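Long-range contacts in glyoxalase family protein, putative (Bacillus anthracis, PDB 2QQZ), which is of unknown function but belongs to the glyoxalase/bleomycin resistance protein/dioxygenase superfamily and may, like its relatives, act on or bind small molecules: residues Pro76-Leu81 and Asn117-Met122; Glu25-Tyr30 and Gly49-Lys54; Gln15-Val20 and Gln66-Ala71; Val20-Glu25 and Ile60-Glu65. All blocks are in the same frame, centred on the assembly; numbering follows the deposited sequence. Where two conformers were deposited one is given.

Contact 1 (Pro76-Leu81 and Asn117-Met122); sequences PAFYVL and NRIEFM. With SO4 (sulfate ion), chain D.
Glu120 lays its buried carboxylate against the methyl group of Ala77, an apolar neighbour for such a group: CD is 3.6 Å from Ala77 CB. Its CG stands anti to the backbone N (chi1 172°) and passes beside the same methyl; OE1 finds its polar partner in His75 NE2. The backbones beneath form a parallel ladder. Glu120 N gives a nearly straight bond (169° at H) to Pro76 O, and Glu120 O receives Phe78 N at 2.9 Å; Met122 N to Phe78 O and Val80 N to Met122 O continue the series. The strand axes diverge by 29°, so the pairing twists. On the face with Ala77 and Glu120, selenomethionine Met122 crosses Tyr79 at about a right angle, its CE 4.0 Å from Tyr79 CD1. On the face with Phe78 and Phe121 the contacts are apolar. Ile119 CG2 meets the edge of the Phe78 ring, 3.5 Å from CE2, while Phe121 CD1 approaches Val80 CG2 to 3.6 Å and also lies near Phe78 CB. Arg118 turns away, and its NH1 and NH2 both donate to one sulfate oxygen, O1, in the guanidinium plane. Residues Pro76-Val80 also pair antiparallel with a strand of the second subunit, continuing the sheet across the interface. Parallel pairing of first and last strands, in a four-stranded sheet of order 1-4-3-2, is characteristic of the vicinal oxygen chelate fold.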
loop_
_atom_site.group_PDB
_atom_site.type_symbol
_atom_site.label_atom_id
_atom_site.label_comp_id
_atom_site.label_asym_id
_atom_site.label_seq_id
_atom_site.Cartn_x
_atom_site.Cartn_y
_atom_site.Cartn_z
ATOM N N PRO A 76 -1.854 3.426 2.270
ATOM C CA PRO A 76 -0.490 3.614 1.807
ATOM C C PRO A 76 0.107 4.957 2.304
ATOM O O PRO A 76 -0.622 5.990 2.431
ATOM C CB PRO A 76 -0.658 3.644 0.267
ATOM C CG PRO A 76 -2.067 4.248 0.125
ATOM C CD PRO A 76 -2.845 3.719 1.216
ATOM N N ALA A 77 1.433 4.930 2.520
ATOM C CA ALA A 77 2.195 6.103 2.973
ATOM C C ALA A 77 3.323 6.403 1.976
ATOM O O ALA A 77 4.140 5.535 1.647
ATOM C CB ALA A 77 2.720 5.936 4.406
ATOM N N PHE A 78 3.282 7.629 1.455
ATOM C CA PHE A 78 4.199 8.125 0.419
ATOM C C PHE A 78 5.265 8.993 1.022
ATOM O O PHE A 78 4.975 9.822 1.867
ATOM C CB PHE A 78 3.430 8.914 -0.626
ATOM C CG PHE A 78 2.411 8.099 -1.310
ATOM C CD1 PHE A 78 2.774 7.278 -2.373
ATOM C CD2 PHE A 78 1.099 8.115 -0.896
ATOM C CE1 PHE A 78 1.816 6.500 -3.024
ATOM C CE2 PHE A 78 0.149 7.311 -1.536
ATOM C CZ PHE A 78 0.509 6.515 -2.594
ATOM N N TYR A 79 6.503 8.758 0.603
ATOM C CA TYR A 79 7.642 9.567 1.039
ATOM C C TYR A 79 7.677 10.812 0.156
ATOM O O TYR A 79 7.579 10.706 -1.113
ATOM C CB TYR A 79 8.975 8.794 0.966
ATOM C CG TYR A 79 10.058 9.515 1.777
ATOM C CD1 TYR A 79 10.273 9.176 3.117
ATOM C CD2 TYR A 79 10.787 10.593 1.240
ATOM C CE1 TYR A 79 11.229 9.833 3.880
ATOM C CE2 TYR A 79 11.755 11.290 2.031
ATOM C CZ TYR A 79 11.957 10.870 3.342
ATOM O OH TYR A 79 12.857 11.483 4.171
ATOM N N VAL A 80 7.807 11.972 0.822
ATOM C CA VAL A 80 7.789 13.314 0.199
ATOM C C VAL A 80 9.086 14.134 0.491
ATOM O O VAL A 80 9.496 14.254 1.639
ATOM C CB VAL A 80 6.488 14.085 0.654
ATOM C CG1 VAL A 80 6.499 15.484 0.227
ATOM C CG2 VAL A 80 5.195 13.361 0.124
ATOM N N LEU A 81 9.746 14.682 -0.543
ATOM C CA LEU A 81 10.796 15.683 -0.332
ATOM C C LEU A 81 10.176 17.029 -0.000
ATOM O O LEU A 81 9.211 17.435 -0.675
ATOM C CB LEU A 81 11.582 15.857 -1.608
ATOM C CG LEU A 81 12.757 14.940 -1.851
ATOM C CD1 LEU A 81 13.455 15.321 -3.224
ATOM C CD2 LEU A 81 13.753 15.100 -0.699
ATOM N N ASN A 117 -10.794 7.651 0.643
ATOM C CA ASN A 117 -9.605 6.845 1.064
ATOM C C ASN A 117 -8.551 7.748 1.734
ATOM O O ASN A 117 -8.254 8.847 1.219
ATOM C CB ASN A 117 -8.916 6.147 -0.126
ATOM C CG ASN A 117 -9.834 5.223 -0.869
ATOM O OD1 ASN A 117 -10.345 4.250 -0.305
ATOM N ND2 ASN A 117 -10.023 5.498 -2.153
ATOM N N ARG A 118 -8.061 7.307 2.885
ATOM C CA ARG A 118 -6.911 7.944 3.565
ATOM C C ARG A 118 -5.594 7.661 2.825
ATOM O O ARG A 118 -5.307 6.513 2.422
ATOM C CB ARG A 118 -6.798 7.428 4.969
ATOM C CG ARG A 118 -5.568 7.927 5.742
ATOM C CD ARG A 118 -5.878 7.833 7.278
ATOM N NE ARG A 118 -6.696 8.990 7.688
ATOM C CZ ARG A 118 -6.902 9.372 8.955
ATOM N NH1 ARG A 118 -6.385 8.673 9.969
ATOM N NH2 ARG A 118 -7.673 10.420 9.213
ATOM N N ILE A 119 -4.791 8.706 2.682
ATOM C CA ILE A 119 -3.441 8.643 2.096
ATOM C C ILE A 119 -2.576 9.397 3.117
ATOM O O ILE A 119 -3.016 10.446 3.622
ATOM C CB ILE A 119 -3.361 9.481 0.781
ATOM C CG1 ILE A 119 -4.334 8.915 -0.244
ATOM C CG2 ILE A 119 -1.907 9.536 0.242
ATOM C CD1 ILE A 119 -4.070 7.441 -0.618
ATOM N N GLU A 120 -1.376 8.881 3.388
ATOM C CA GLU A 120 -0.427 9.533 4.273
ATOM C C GLU A 120 0.797 9.995 3.495
ATOM O O GLU A 120 1.243 9.321 2.535
ATOM C CB GLU A 120 0.006 8.539 5.319
ATOM C CG GLU A 120 1.193 9.077 6.226
ATOM C CD GLU A 120 1.667 8.010 7.170
ATOM O OE1 GLU A 120 0.887 7.028 7.389
ATOM O OE2 GLU A 120 2.829 8.128 7.663
ATOM N N PHE A 121 1.275 11.191 3.829
ATOM C CA PHE A 121 2.527 11.744 3.337
ATOM C C PHE A 121 3.487 11.933 4.502
ATOM O O PHE A 121 3.084 12.421 5.593
ATOM C CB PHE A 121 2.236 13.035 2.605
ATOM C CG PHE A 121 1.314 12.849 1.425
ATOM C CD1 PHE A 121 1.760 12.203 0.266
ATOM C CD2 PHE A 121 -0.003 13.274 1.481
ATOM C CE1 PHE A 121 0.927 12.040 -0.827
ATOM C CE2 PHE A 121 -0.829 13.082 0.407
ATOM C CZ PHE A 121 -0.360 12.466 -0.746
HETATM N N MSE A 122 4.749 11.505 4.314
HETATM C CA MSE A 122 5.751 11.616 5.369
HETATM C C MSE A 122 7.155 11.975 4.858
HETATM O O MSE A 122 7.469 11.678 3.732
HETATM C CB MSE A 122 5.896 10.290 6.083
HETATM C CG MSE A 122 6.217 9.142 5.132
HETATM SE SE MSE A 122 6.695 7.647 6.313
HETATM C CE MSE A 122 8.622 8.082 6.579
HETATM S S SO4 D . -8.425 9.503 13.072
HETATM O O1 SO4 D . -7.427 10.281 12.371
HETATM O O2 SO4 D . -7.866 8.323 13.703
HETATM O O3 SO4 D . -8.981 10.417 14.069
HETATM O O4 SO4 D . -9.501 9.099 12.203
#

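Contact 2 (Glu25-Tyr30 and Gly49-Lys54); sequences EARAFY and GGCWFK. With SO4 (sulfate ion), chain C.
Phe53 offers a ring face to Tyr30, whose CB sits over the ring centre, 3.7 Å from the centroid of Phe53 and 9° off the normal, a CH-pi contact. The Tyr30 ring does not continue as a stack: the two planes are inclined by 30° and slid apart, with centroids 5.9 Å from each other. The Tyr30 hydroxyl is directed elsewhere, to Asp113 OD2. At the far rim of Phe53, CZ comes within 3.9 Å of Arg27 CA and equally close to Ala26 O. This is helix-on-sheet packing of the glyoxalase fold: helix 23-33 covers one face of the mixed sheet, its local axis only 11° from that of strand 51-54 and 9.5 Å away. Two residues earlier on the strand, Cys51 SG touches both Ala26 CB, at 3.8 Å, and Arg27 CG, which meet it from the helix. The Arg27 side chain crosses Phe53 at about a right angle and ends in a salt bridge from NH2 to Glu38 OE2. Trp52, alternating with these residues, faces the other side of the sheet, where it stacks on His61. There Trp52 NE1 donates to sulfate O1 at 2.9 Å in the indole plane, through a markedly bent bond; Lys41 and Arg48 bind the same ion.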
loop_
_atom_site.group_PDB
_atom_site.type_symbol
_atom_site.label_atom_id
_atom_site.label_comp_id
_atom_site.label_asym_id
_atom_site.label_seq_id
_atom_site.Cartn_x
_atom_site.Cartn_y
_atom_site.Cartn_z
ATOM N N GLU A 25 -12.271 12.341 -11.515
ATOM C CA GLU A 25 -11.940 12.754 -10.138
ATOM C C GLU A 25 -10.595 12.217 -9.654
ATOM O O GLU A 25 -9.855 12.910 -8.961
ATOM C CB GLU A 25 -13.041 12.336 -9.170
ATOM C CG GLU A 25 -14.136 13.326 -9.085
ATOM C CD GLU A 25 -15.027 13.071 -7.886
ATOM O OE1 GLU A 25 -15.105 13.961 -6.996
ATOM O OE2 GLU A 25 -15.630 11.969 -7.824
ATOM N N ALA A 26 -10.261 10.991 -10.028
ATOM C CA ALA A 26 -8.979 10.402 -9.650
ATOM C C ALA A 26 -7.803 11.169 -10.307
ATOM O O ALA A 26 -6.789 11.487 -9.634
ATOM C CB ALA A 26 -8.944 8.917 -10.047
ATOM N N ARG A 27 -7.940 11.472 -11.612
ATOM C CA ARG A 27 -6.928 12.245 -12.330
ATOM C C ARG A 27 -6.834 13.647 -11.750
ATOM O O ARG A 27 -5.728 14.156 -11.567
ATOM C CB ARG A 27 -7.179 12.261 -13.856
ATOM C CG ARG A 27 -7.200 10.855 -14.421
ATOM C CD ARG A 27 -7.093 10.704 -15.906
ATOM N NE ARG A 27 -8.349 10.396 -16.544
ATOM C CZ ARG A 27 -8.651 9.273 -17.204
ATOM N NH1 ARG A 27 -9.850 9.193 -17.752
ATOM N NH2 ARG A 27 -7.787 8.259 -17.337
ATOM N N ALA A 28 -7.975 14.266 -11.436
ATOM C CA ALA A 28 -7.939 15.590 -10.832
ATOM C C ALA A 28 -7.147 15.598 -9.503
ATOM O O ALA A 28 -6.384 16.544 -9.228
ATOM C CB ALA A 28 -9.365 16.175 -10.671
ATOM N N PHE A 29 -7.276 14.544 -8.698
ATOM C CA PHE A 29 -6.635 14.543 -7.410
ATOM C C PHE A 29 -5.214 13.953 -7.447
ATOM O O PHE A 29 -4.237 14.665 -7.124
ATOM C CB PHE A 29 -7.494 13.821 -6.369
ATOM C CG PHE A 29 -6.852 13.751 -5.005
ATOM C CD1 PHE A 29 -7.006 14.811 -4.083
ATOM C CD2 PHE A 29 -6.109 12.633 -4.643
ATOM C CE1 PHE A 29 -6.436 14.722 -2.813
ATOM C CE2 PHE A 29 -5.540 12.536 -3.371
ATOM C CZ PHE A 29 -5.707 13.601 -2.470
ATOM N N TYR A 30 -5.085 12.700 -7.890
ATOM C CA TYR A 30 -3.792 12.034 -7.895
ATOM C C TYR A 30 -2.801 12.656 -8.864
ATOM O O TYR A 30 -1.583 12.736 -8.575
ATOM C CB TYR A 30 -3.962 10.518 -8.151
ATOM C CG TYR A 30 -4.510 9.807 -6.956
ATOM C CD1 TYR A 30 -3.685 9.479 -5.860
ATOM C CD2 TYR A 30 -5.864 9.468 -6.901
ATOM C CE1 TYR A 30 -4.209 8.839 -4.734
ATOM C CE2 TYR A 30 -6.404 8.837 -5.770
ATOM C CZ TYR A 30 -5.562 8.529 -4.684
ATOM O OH TYR A 30 -6.062 7.867 -3.569
ATOM N N GLY A 49 -11.588 -0.144 -16.361
ATOM C CA GLY A 49 -11.672 1.201 -15.796
ATOM C C GLY A 49 -10.548 1.530 -14.826
ATOM O O GLY A 49 -9.737 0.667 -14.514
ATOM N N GLY A 50 -10.496 2.762 -14.319
ATOM C CA GLY A 50 -9.551 3.104 -13.278
ATOM C C GLY A 50 -8.340 3.724 -13.942
ATOM O O GLY A 50 -8.321 3.898 -15.163
ATOM N N CYS A 51 -7.349 4.101 -13.149
ATOM C CA CYS A 51 -6.129 4.702 -13.643
ATOM C C CYS A 51 -4.935 4.394 -12.771
ATOM O O CYS A 51 -5.084 3.997 -11.611
ATOM C CB CYS A 51 -6.268 6.203 -13.898
ATOM S SG CYS A 51 -7.551 7.064 -13.059
ATOM N N TRP A 52 -3.742 4.571 -13.359
ATOM C CA TRP A 52 -2.469 4.268 -12.724
ATOM C C TRP A 52 -1.643 5.530 -12.692
ATOM O O TRP A 52 -1.670 6.303 -13.645
ATOM C CB TRP A 52 -1.711 3.221 -13.547
ATOM C CG TRP A 52 -2.320 1.813 -13.475
ATOM C CD1 TRP A 52 -3.545 1.478 -12.972
ATOM C CD2 TRP A 52 -1.706 0.578 -13.907
ATOM N NE1 TRP A 52 -3.740 0.116 -13.038
ATOM C CE2 TRP A 52 -2.653 -0.467 -13.653
ATOM C CE3 TRP A 52 -0.471 0.259 -14.542
ATOM C CZ2 TRP A 52 -2.399 -1.837 -13.972
ATOM C CZ3 TRP A 52 -0.202 -1.098 -14.848
ATOM C CH2 TRP A 52 -1.167 -2.126 -14.559
ATOM N N PHE A 53 -0.900 5.719 -11.605
ATOM C CA PHE A 53 -0.072 6.921 -11.445
ATOM C C PHE A 53 1.284 6.448 -10.958
ATOM O O PHE A 53 1.357 5.466 -10.244
ATOM C CB PHE A 53 -0.690 7.953 -10.497
ATOM C CG PHE A 53 -2.031 8.422 -10.941
ATOM C CD1 PHE A 53 -2.153 9.538 -11.758
ATOM C CD2 PHE A 53 -3.180 7.707 -10.591
ATOM C CE1 PHE A 53 -3.395 9.950 -12.212
ATOM C CE2 PHE A 53 -4.437 8.101 -11.047
ATOM C CZ PHE A 53 -4.544 9.226 -11.850
ATOM N N LYS A 54 2.344 7.101 -11.429
ATOM C CA LYS A 54 3.713 6.799 -11.037
ATOM C C LYS A 54 4.109 7.541 -9.753
ATOM O O LYS A 54 3.838 8.725 -9.643
ATOM C CB LYS A 54 4.615 7.285 -12.185
ATOM C CG LYS A 54 6.076 6.967 -12.008
ATOM C CD LYS A 54 6.953 7.637 -13.084
ATOM C CE LYS A 54 8.391 7.638 -12.591
ATOM N NZ LYS A 54 8.869 6.218 -12.543
HETATM S S SO4 C . -6.388 -3.001 -12.384
HETATM O O1 SO4 C . -5.056 -2.369 -12.372
HETATM O O2 SO4 C . -7.024 -2.999 -13.720
HETATM O O3 SO4 C . -7.227 -2.219 -11.463
HETATM O O4 SO4 C . -6.263 -4.391 -11.961
#

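Contact 3 (Gln15-Val20 and Gln66-Ala71); sequences QVAAPV and QNFNPA
Phe68 lays its ring across the end of strand 8-18, over the Ala17-Pro19 backbone. The contact is a loop cover on the strand of the glyoxalase fold that is outermost within this chain: the irregular chain that follows strand 58-64 folds back over the first strand, which at Gln15 also pairs antiparallel with a strand of the second subunit. Two CH-pi contacts share one face of the ring. Ala18 CA lies 3.9 Å from the Phe68 centroid and 20° off the normal; Pro19 CD is a little farther out, 27° off the normal. On the opposite face the chain's own Pro70 N rests offset toward the rim, so the ring is sandwiched between strand and loop. Phe68 CG is anti to the backbone N (chi1 173°), which carries the start of the ring toward the strand. Apolar packing completes the seat: Ala17 CB is 3.7 Å from Phe68 CD1, and Pro19, lying side by side with the phenyl group, brings CD equally near CD2. Beyond the ring, Val20 CG2 touches Gln66 CA at 4.1 Å. The polar component is slight, since the two segments share no hydrogen bond. The carbonyl of Ala17 instead accepts from Asn117 ND2, while its oxygen also approaches the ring obliquely, Ala17 O lying 3.1 Å from Phe68 CE1.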
loop_
_atom_site.group_PDB
_atom_site.type_symbol
_atom_site.label_atom_id
_atom_site.label_comp_id
_atom_site.label_asym_id
_atom_site.label_seq_id
_atom_site.Cartn_x
_atom_site.Cartn_y
_atom_site.Cartn_z
ATOM N N GLN A 15 -2.949 -0.974 -4.660
ATOM C CA GLN A 15 -4.208 -0.839 -5.336
ATOM C C GLN A 15 -5.171 -0.136 -4.379
ATOM O O GLN A 15 -5.439 -0.640 -3.300
ATOM C CB GLN A 15 -4.729 -2.211 -5.789
ATOM C CG GLN A 15 -6.177 -2.020 -6.263
ATOM C CD GLN A 15 -6.471 -2.704 -7.532
ATOM O OE1 GLN A 15 -5.817 -2.472 -8.544
ATOM N NE2 GLN A 15 -7.457 -3.565 -7.503
ATOM N N VAL A 16 -5.677 1.035 -4.772
ATOM C CA VAL A 16 -6.653 1.853 -3.994
ATOM C C VAL A 16 -8.009 1.745 -4.707
ATOM O O VAL A 16 -8.072 1.840 -5.930
ATOM C CB VAL A 16 -6.175 3.315 -3.993
ATOM C CG1 VAL A 16 -7.205 4.297 -3.402
ATOM C CG2 VAL A 16 -4.822 3.418 -3.255
ATOM N N ALA A 17 -9.077 1.495 -3.961
ATOM C CA ALA A 17 -10.366 1.246 -4.617
ATOM C C ALA A 17 -11.097 2.580 -4.795
ATOM O O ALA A 17 -10.804 3.556 -4.075
ATOM C CB ALA A 17 -11.163 0.276 -3.823
ATOM N N ALA A 18 -12.046 2.600 -5.726
ATOM C CA ALA A 18 -12.822 3.777 -6.058
ATOM C C ALA A 18 -14.075 3.309 -6.764
ATOM O O ALA A 18 -14.139 2.165 -7.263
ATOM C CB ALA A 18 -11.999 4.687 -6.959
ATOM N N PRO A 19 -15.105 4.159 -6.800
ATOM C CA PRO A 19 -16.291 3.689 -7.503
ATOM C C PRO A 19 -16.223 3.700 -9.040
ATOM O O PRO A 19 -15.381 4.384 -9.640
ATOM C CB PRO A 19 -17.389 4.652 -7.028
ATOM C CG PRO A 19 -16.676 5.892 -6.570
ATOM C CD PRO A 19 -15.281 5.482 -6.171
ATOM N N VAL A 20 -17.192 3.026 -9.662
ATOM C CA VAL A 20 -17.296 3.098 -11.133
ATOM C C VAL A 20 -17.421 4.574 -11.532
ATOM O O VAL A 20 -18.122 5.328 -10.866
ATOM C CB VAL A 20 -18.535 2.313 -11.580
ATOM C CG1 VAL A 20 -18.679 2.301 -13.071
ATOM C CG2 VAL A 20 -18.451 0.885 -11.042
ATOM N N GLN A 66 -17.525 -1.801 -7.866
ATOM C CA GLN A 66 -18.902 -1.574 -7.739
ATOM C C GLN A 66 -19.333 -1.575 -6.265
ATOM O O GLN A 66 -20.225 -0.801 -5.879
ATOM C CB GLN A 66 -19.613 -2.697 -8.471
ATOM C CG GLN A 66 -20.997 -2.639 -8.422
ATOM C CD GLN A 66 -21.586 -3.925 -8.963
ATOM O OE1 GLN A 66 -20.886 -4.936 -9.146
ATOM N NE2 GLN A 66 -22.856 -3.895 -9.223
ATOM N N ASN A 67 -18.670 -2.411 -5.463
ATOM C CA ASN A 67 -18.961 -2.477 -4.017
ATOM C C ASN A 67 -17.917 -1.678 -3.231
ATOM O O ASN A 67 -17.466 -2.087 -2.204
ATOM C CB ASN A 67 -19.027 -3.913 -3.547
ATOM C CG ASN A 67 -20.251 -4.635 -4.068
ATOM O OD1 ASN A 67 -20.142 -5.764 -4.575
ATOM N ND2 ASN A 67 -21.419 -3.988 -3.977
ATOM N N PHE A 68 -17.521 -0.530 -3.757
ATOM C CA PHE A 68 -16.536 0.298 -3.095
ATOM C C PHE A 68 -16.884 0.677 -1.612
ATOM O O PHE A 68 -18.003 1.155 -1.298
ATOM C CB PHE A 68 -16.307 1.565 -3.907
ATOM C CG PHE A 68 -15.431 2.578 -3.216
ATOM C CD1 PHE A 68 -14.122 2.295 -2.922
ATOM C CD2 PHE A 68 -15.940 3.857 -2.902
ATOM C CE1 PHE A 68 -13.295 3.232 -2.279
ATOM C CE2 PHE A 68 -15.156 4.791 -2.250
ATOM C CZ PHE A 68 -13.821 4.518 -1.986
ATOM N N ASN A 69 -15.902 0.475 -0.738
ATOM C CA ASN A 69 -15.998 0.968 0.645
ATOM C C ASN A 69 -14.715 1.782 0.945
ATOM O O ASN A 69 -13.634 1.242 0.876
ATOM C CB ASN A 69 -16.108 -0.230 1.584
ATOM C CG ASN A 69 -16.559 0.149 2.974
ATOM O OD1 ASN A 69 -17.051 1.271 3.229
ATOM N ND2 ASN A 69 -16.436 -0.796 3.888
ATOM N N PRO A 70 -14.815 3.088 1.246
ATOM C CA PRO A 70 -13.486 3.792 1.316
ATOM C C PRO A 70 -12.608 3.240 2.471
ATOM O O PRO A 70 -13.155 2.753 3.506
ATOM C CB PRO A 70 -13.839 5.276 1.527
ATOM C CG PRO A 70 -15.392 5.364 1.684
ATOM C CD PRO A 70 -15.991 3.962 1.527
ATOM N N ALA A 71 -11.296 3.283 2.308
ATOM C CA ALA A 71 -10.365 2.759 3.330
ATOM C C ALA A 71 -9.948 4.012 4.135
ATOM O O ALA A 71 -9.030 4.773 3.733
ATOM C CB ALA A 71 -9.143 2.099 2.669
#

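Contact 4 (Val20-Glu25 and Ile60-Glu65); sequences VGCEEE and IHIGVE
Val20 and Val64 mark the nearest backbone approach, with CA atoms 5.3 Å apart, and the segments run almost antiparallel: the directions from Val20 to Glu23 and from Ile62 to Glu65 differ by 164°. They separate toward the helix, the CA atoms of Glu23 and Ile62 being 8.4 Å apart. At the narrow end a water bridges the main chains, accepting from Val20 N and donating to Glu65 O, each bond 3.0 Å long. Among the side chains, Val64 does most of the touching, with its branches divided between partners. Its CG1 meets Val20 CG2 at 3.6 Å, the two side chains inclined to each other, while its CG2 faces Cys22 SG at 3.9 Å. The sulfur, set between the backbone N and the carbonyl carbon (chi1 63°), also reaches Ile62 CG2. Glu23 is bent at chi2 (84°) and crosses Val64 at about a right angle, its OE2 4.0 Å from Val64 CG2. That oxygen accepts from Gly50 N, on the chain leading into neighbouring strand 51-55. In this beta-alpha-beta-beta-beta module of the glyoxalase fold, apolar packing and one bridging water thus join the turn between strand 8-18 and helix 23-33 to the end of strand 58-64.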
loop_
_atom_site.group_PDB
_atom_site.type_symbol
_atom_site.label_atom_id
_atom_site.label_comp_id
_atom_site.label_asym_id
_atom_site.label_seq_id
_atom_site.Cartn_x
_atom_site.Cartn_y
_atom_site.Cartn_z
ATOM N N VAL A 20 -17.192 3.026 -9.662
ATOM C CA VAL A 20 -17.296 3.098 -11.133
ATOM C C VAL A 20 -17.421 4.574 -11.532
ATOM O O VAL A 20 -18.122 5.328 -10.866
ATOM C CB VAL A 20 -18.535 2.313 -11.580
ATOM C CG1 VAL A 20 -18.679 2.301 -13.071
ATOM C CG2 VAL A 20 -18.451 0.885 -11.042
ATOM N N GLY A 21 -16.773 4.983 -12.618
ATOM C CA GLY A 21 -16.846 6.368 -13.089
ATOM C C GLY A 21 -15.846 7.300 -12.435
ATOM O O GLY A 21 -15.895 8.492 -12.651
ATOM N N CYS A 22 -14.902 6.767 -11.672
ATOM C CA CYS A 22 -14.025 7.599 -10.823
ATOM C C CYS A 22 -12.913 8.343 -11.581
ATOM O O CYS A 22 -12.231 9.189 -10.965
ATOM C CB CYS A 22 -13.317 6.718 -9.775
ATOM S SG CYS A 22 -12.219 5.484 -10.601
ATOM N N GLU A 23 -12.701 8.017 -12.871
ATOM C CA GLU A 23 -11.442 8.364 -13.549
ATOM C C GLU A 23 -11.172 9.855 -13.574
ATOM O O GLU A 23 -10.037 10.277 -13.370
ATOM C CB GLU A 23 -11.395 7.772 -14.965
ATOM C CG GLU A 23 -11.323 6.241 -15.032
ATOM C CD GLU A 23 -12.674 5.530 -14.932
ATOM O OE1 GLU A 23 -13.716 6.197 -14.758
ATOM O OE2 GLU A 23 -12.684 4.284 -15.015
ATOM N N GLU A 24 -12.201 10.661 -13.829
ATOM C CA GLU A 24 -12.009 12.110 -13.917
ATOM C C GLU A 24 -11.523 12.673 -12.564
ATOM O O GLU A 24 -10.483 13.369 -12.487
ATOM C CB GLU A 24 -13.317 12.784 -14.292
ATOM C CG GLU A 24 -13.255 13.719 -15.460
ATOM C CD GLU A 24 -14.643 14.275 -15.769
ATOM O OE1 GLU A 24 -15.440 14.408 -14.796
ATOM O OE2 GLU A 24 -14.959 14.556 -16.965
ATOM N N GLU A 25 -12.271 12.341 -11.515
ATOM C CA GLU A 25 -11.940 12.754 -10.138
ATOM C C GLU A 25 -10.595 12.217 -9.654
ATOM O O GLU A 25 -9.855 12.910 -8.961
ATOM C CB GLU A 25 -13.041 12.336 -9.170
ATOM C CG GLU A 25 -14.136 13.326 -9.085
ATOM C CD GLU A 25 -15.027 13.071 -7.886
ATOM O OE1 GLU A 25 -15.105 13.961 -6.996
ATOM O OE2 GLU A 25 -15.630 11.969 -7.824
ATOM N N ILE A 60 0.665 3.724 -8.052
ATOM C CA ILE A 60 -0.593 3.581 -7.335
ATOM C C ILE A 60 -1.622 3.242 -8.416
ATOM O O ILE A 60 -1.646 3.896 -9.438
ATOM C CB ILE A 60 -0.964 4.864 -6.483
ATOM C CG1 ILE A 60 -2.241 4.604 -5.661
ATOM C CG2 ILE A 60 -1.147 6.109 -7.360
ATOM C CD1 ILE A 60 -2.640 5.759 -4.789
ATOM N N HIS A 61 -2.417 2.189 -8.212
ATOM C CA HIS A 61 -3.375 1.769 -9.180
ATOM C C HIS A 61 -4.749 2.072 -8.558
ATOM O O HIS A 61 -5.112 1.541 -7.509
ATOM C CB HIS A 61 -3.297 0.270 -9.534
ATOM C CG HIS A 61 -2.008 -0.153 -10.158
ATOM N ND1 HIS A 61 -1.819 -1.426 -10.655
ATOM C CD2 HIS A 61 -0.903 0.557 -10.506
ATOM C CE1 HIS A 61 -0.607 -1.508 -11.173
ATOM N NE2 HIS A 61 -0.039 -0.316 -11.115
ATOM N N ILE A 62 -5.508 2.940 -9.211
ATOM C CA ILE A 62 -6.896 3.223 -8.758
ATOM C C ILE A 62 -7.777 2.241 -9.503
ATOM O O ILE A 62 -7.921 2.324 -10.746
ATOM C CB ILE A 62 -7.310 4.690 -9.037
ATOM C CG1 ILE A 62 -6.261 5.703 -8.499
ATOM C CG2 ILE A 62 -8.718 4.902 -8.498
ATOM C CD1 ILE A 62 -5.981 5.459 -6.970
ATOM N N GLY A 63 -8.354 1.288 -8.755
ATOM C CA GLY A 63 -9.167 0.231 -9.322
ATOM C C GLY A 63 -10.630 0.433 -8.960
ATOM O O GLY A 63 -10.992 0.729 -7.788
ATOM N N VAL A 64 -11.470 0.253 -9.970
ATOM C CA VAL A 64 -12.907 0.490 -9.904
ATOM C C VAL A 64 -13.549 -0.655 -9.126
ATOM O O VAL A 64 -13.223 -1.848 -9.365
ATOM C CB VAL A 64 -13.508 0.595 -11.337
ATOM C CG1 VAL A 64 -14.937 0.214 -11.327
ATOM C CG2 VAL A 64 -13.415 2.002 -11.819
ATOM N N GLU A 65 -14.454 -0.300 -8.192
ATOM C CA GLU A 65 -15.192 -1.308 -7.433
ATOM C C GLU A 65 -16.665 -0.946 -7.339
ATOM O O GLU A 65 -17.045 0.109 -6.794
ATOM C CB GLU A 65 -14.586 -1.480 -6.029
ATOM C CG GLU A 65 -13.144 -2.020 -6.014
ATOM C CD GLU A 65 -12.984 -3.477 -6.521
ATOM O OE1 GLU A 65 -14.003 -4.174 -6.749
ATOM O OE2 GLU A 65 -11.816 -3.936 -6.677
HETATM O O HOH W 1 -19.150 2.059 -7.639
#

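Contacts 2, 3 and 4 belong to one mixed sheet and its coverings, contact 1 to the other. Contacts 2 and 4, with centres 6 Å apart, use the same helix and are joined by the probable backbone bond Cys51 O to Ile62 N, 2.7 Å. Contact 3, centred 8 Å from contact 4, shares Val20 with it and adds Ala18 O to Glu65 N, also 2.7 Å. Contact 1 lies about 18 Å from contact 3, centre to centre, yet Arg118 N reaches Ala71 O at 2.8 Å, a probable hydrogen bond, and Tyr30 OH of contact 2 packs on Ile119 CD1. The separate sulfates at Arg118 and Trp52 probably come from the crystallisation liquor and do not establish an active site.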